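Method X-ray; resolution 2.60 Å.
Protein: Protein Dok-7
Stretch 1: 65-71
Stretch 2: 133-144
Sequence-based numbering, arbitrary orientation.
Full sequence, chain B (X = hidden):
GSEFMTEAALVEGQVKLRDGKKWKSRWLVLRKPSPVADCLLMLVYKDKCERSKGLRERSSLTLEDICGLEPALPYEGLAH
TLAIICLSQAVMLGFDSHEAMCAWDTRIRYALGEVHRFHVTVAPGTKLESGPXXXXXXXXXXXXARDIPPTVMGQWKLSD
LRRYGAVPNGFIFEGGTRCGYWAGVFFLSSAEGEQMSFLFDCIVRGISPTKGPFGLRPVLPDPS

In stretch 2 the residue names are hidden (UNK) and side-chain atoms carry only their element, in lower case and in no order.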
# COMPACT_ATOMS: atom_id res chain seq x y z
N ASP B 65 -3.53 -4.62 -10.37
CA ASP B 65 -4.93 -4.92 -10.06
C ASP B 65 -5.11 -6.35 -9.56
O ASP B 65 -6.07 -7.03 -9.92
CB ASP B 65 -5.81 -4.65 -11.29
CG ASP B 65 -5.32 -5.35 -12.56
OD1 ASP B 65 -4.09 -5.59 -12.69
OD2 ASP B 65 -6.16 -5.65 -13.43
N ILE B 66 -4.18 -6.79 -8.72
CA ILE B 66 -4.18 -8.14 -8.14
C ILE B 66 -5.36 -8.35 -7.19
O ILE B 66 -5.59 -7.54 -6.29
CB ILE B 66 -2.84 -8.42 -7.41
CG1 ILE B 66 -1.65 -8.24 -8.38
CG2 ILE B 66 -2.84 -9.82 -6.80
CD1 ILE B 66 -0.29 -8.29 -7.73
N CYS B 67 -6.07 -9.46 -7.39
CA CYS B 67 -7.26 -9.86 -6.61
C CYS B 67 -7.02 -11.03 -5.66
O CYS B 67 -7.79 -11.24 -4.72
CB CYS B 67 -8.38 -10.28 -7.54
SG CYS B 67 -8.88 -9.05 -8.68
N GLY B 68 -5.98 -11.82 -5.94
CA GLY B 68 -5.69 -13.00 -5.15
C GLY B 68 -4.70 -13.95 -5.78
O GLY B 68 -4.31 -13.79 -6.94
N LEU B 69 -4.27 -14.93 -4.98
CA LEU B 69 -3.39 -15.98 -5.43
C LEU B 69 -4.02 -17.35 -5.25
O LEU B 69 -4.81 -17.56 -4.32
CB LEU B 69 -2.06 -15.92 -4.68
CG LEU B 69 -1.00 -15.03 -5.32
CD1 LEU B 69 -1.10 -13.60 -4.81
CD2 LEU B 69 0.37 -15.60 -5.03
N GLU B 70 -3.67 -18.28 -6.12
CA GLU B 70 -4.23 -19.63 -6.12
C GLU B 70 -3.25 -20.58 -6.81
O GLU B 70 -3.04 -20.48 -8.02
CB GLU B 70 -5.61 -19.60 -6.81
CG GLU B 70 -6.14 -20.93 -7.34
CD GLU B 70 -7.04 -21.65 -6.38
OE1 GLU B 70 -8.15 -21.15 -6.12
OE2 GLU B 70 -6.66 -22.74 -5.90
N PRO B 71 -2.60 -21.47 -6.03
CA PRO B 71 -1.65 -22.47 -6.52
C PRO B 71 -2.27 -23.82 -6.88
O PRO B 71 -3.38 -24.12 -6.47
CB PRO B 71 -0.72 -22.67 -5.32
CG PRO B 71 -1.61 -22.45 -4.13
CD PRO B 71 -2.72 -21.51 -4.56
N UNK B 133 -16.15 -22.45 -6.79
CA UNK B 133 -15.44 -21.20 -7.04
C UNK B 133 -14.51 -20.96 -5.87
O UNK B 133 -14.56 -21.69 -4.88
c UNK B 133 -16.42 -20.05 -7.15
N UNK B 134 -13.66 -19.95 -5.98
CA UNK B 134 -12.79 -19.61 -4.87
C UNK B 134 -12.97 -18.15 -4.48
O UNK B 134 -12.89 -17.26 -5.33
o UNK B 134 -10.45 -19.35 -4.20
c UNK B 134 -10.90 -19.51 -6.55
c UNK B 134 -11.31 -19.98 -5.16
N UNK B 135 -13.25 -17.91 -3.20
CA UNK B 135 -13.42 -16.54 -2.71
C UNK B 135 -12.08 -15.97 -2.28
O UNK B 135 -11.37 -16.58 -1.48
c UNK B 135 -15.29 -15.17 0.42
c UNK B 135 -15.71 -14.35 -1.91
c UNK B 135 -14.74 -15.09 -1.00
c UNK B 135 -14.41 -16.49 -1.54
N UNK B 136 -11.74 -14.80 -2.82
CA UNK B 136 -10.48 -14.13 -2.46
C UNK B 136 -10.69 -12.81 -1.74
O UNK B 136 -11.45 -11.95 -2.19
n UNK B 136 -8.96 -16.92 -5.64
c UNK B 136 -9.62 -13.88 -3.71
c UNK B 136 -9.19 -15.12 -4.41
c UNK B 136 -9.81 -15.90 -5.32
n UNK B 136 -7.96 -15.71 -4.19
c UNK B 136 -7.85 -16.79 -4.94
N UNK B 137 -10.02 -12.66 -0.60
CA UNK B 137 -9.94 -11.36 0.05
C UNK B 137 -8.56 -10.79 -0.23
O UNK B 137 -7.55 -11.40 0.13
c UNK B 137 -10.21 -11.47 1.54
c UNK B 137 -11.41 -10.12 3.30
c UNK B 137 -8.93 -9.98 3.10
c UNK B 137 -10.23 -10.16 2.34
N UNK B 138 -8.52 -9.65 -0.92
CA UNK B 138 -7.27 -8.95 -1.19
C UNK B 138 -7.29 -7.55 -0.59
O UNK B 138 -7.68 -6.59 -1.25
c UNK B 138 -6.99 -8.89 -2.69
s UNK B 138 -5.30 -8.40 -3.09
N UNK B 139 -6.87 -7.46 0.67
CA UNK B 139 -6.89 -6.23 1.46
C UNK B 139 -8.27 -5.55 1.50
O UNK B 139 -9.12 -5.93 2.30
n UNK B 139 -3.76 -5.98 -0.09
c UNK B 139 -4.40 -5.86 1.06
c UNK B 139 -5.79 -5.25 1.00
o UNK B 139 -3.90 -6.22 2.13
N UNK B 140 -8.48 -4.56 0.65
CA UNK B 140 -9.71 -3.76 0.67
C UNK B 140 -10.78 -4.28 -0.30
O UNK B 140 -11.90 -3.75 -0.32
o UNK B 140 -7.51 -1.02 -0.38
c UNK B 140 -9.40 -2.27 0.41
c UNK B 140 -8.18 -2.06 -0.51
o UNK B 140 -7.90 -2.94 -1.36
N UNK B 141 -10.45 -5.31 -1.08
CA UNK B 141 -11.37 -5.86 -2.07
C UNK B 141 -11.71 -7.34 -1.90
O UNK B 141 -10.88 -8.16 -1.50
c UNK B 141 -9.45 -6.05 -3.72
c UNK B 141 -10.90 -5.59 -3.53
c UNK B 141 -11.08 -4.13 -3.88
c UNK B 141 -8.98 -6.09 -5.18
N UNK B 142 -12.96 -7.67 -2.21
CA UNK B 142 -13.44 -9.04 -2.20
C UNK B 142 -13.77 -9.47 -3.61
O UNK B 142 -14.41 -8.74 -4.36
c UNK B 142 -14.67 -9.20 -1.30
c UNK B 142 -15.16 -10.62 -1.03
c UNK B 142 -14.24 -11.36 -0.06
c UNK B 142 -16.60 -10.61 -0.52
N UNK B 143 -13.33 -10.67 -3.97
CA UNK B 143 -13.47 -11.18 -5.31
C UNK B 143 -13.89 -12.64 -5.28
O UNK B 143 -13.50 -13.40 -4.40
c UNK B 143 -12.19 -9.63 -6.84
c UNK B 143 -12.14 -10.96 -6.11
c UNK B 143 -11.83 -12.10 -7.07
N UNK B 144 -14.73 -13.02 -6.24
CA UNK B 144 -14.99 -14.43 -6.51
C UNK B 144 -14.33 -14.81 -7.83
O UNK B 144 -14.36 -14.03 -8.78
c UNK B 144 -16.50 -14.71 -6.54
c UNK B 144 -16.67 -16.65 -4.93
c UNK B 144 -18.63 -15.12 -5.24
c UNK B 144 -17.11 -15.22 -5.23
O HOH W 1 -5.95 -15.30 -2.45

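Position 133 carries a single side-chain carbon, CB, which points away from stretch 1 and comes no nearer to it than 8.4 Å, from CB to E70 OE1; one carbon makes it alanine, A133. At 134 CB carries one oxygen and one carbon, the branched pattern of threonine. T134 points toward stretch 1, and its CG2 lies 3.2 Å from E70 OE1. Position 135 has four carbons forked at the second, a leucine; L135 faces out of reach, as alternation along a strand predicts.

Position 136 shows one carbon followed by a five-membered ring of three carbons and two nitrogens, which only histidine fits. The ring carbon between the two nitrogens is 3.2 Å from L69 O and 4.1 Å from E70 CB; both partners sit at the ring edge, near its plane. With H136 named, that carbon is CE1. Its ND1 is 3.7 Å from G68 CA and 2.7 Å from the oxygen of water 1, a hydrogen bond whose direction is not decided; the same water accepts from L69 N at 3.1 Å, so it bridges ring and backbone. A CB built ideally on G68 would fall 2.3 Å from H136 ND1, a clash, so the bare glycine leaves the ring its room.

Position 137 again has four carbons forked at the second; L137 points away, its CB 6.7 Å from C67 O at the nearest. Position 138 has one carbon and then one sulfur, hence cysteine. C138 points toward stretch 1, placing CB 3.2 Å from C67 O and SG 3.3 Å from I66 O.

At 139 two carbons end in one oxygen and one nitrogen, giving asparagine; N139 makes no contact here, and its amide atoms are hydrogen-bonded elsewhere in the structure. At 140 two carbons end in two oxygens, giving aspartate, and D140 is likewise out of reach. These two are the central residues of a type II' turn that ends at 141, and phi/psi of 54/-98° at N139 agrees with that assignment.

Position 141 has four carbons forked at the first, with one arm two carbons long: isoleucine. I141 CD1 ends the longer arm, 3.9 Å from I66 O and 4.4 Å from C67 CA. Position 142, four carbons forked at the second, is leucine, and L142 points away. Position 143 has CB bearing two carbons, a valine; V143 CG2 meets C67 SG at 3.8 Å, an apolar contact. The four carbons of 144, forked at the second, give leucine, and L144 is out of reach.

The contact therefore relies on side-chain packing and a water bridge, with no clear direct hydrogen bond across it. Stretch 2 is a hairpin, held by H136 N to V143 O (2.7 Å) and C138 N to I141 O (2.9 Å). T134, H136, C138, I141 and V143 all point toward strand 66-71, which crosses strand 133-138 at 124°, and 388 Å² is buried in total.

Stretch 2 133-144: ATLHLCNDILVL
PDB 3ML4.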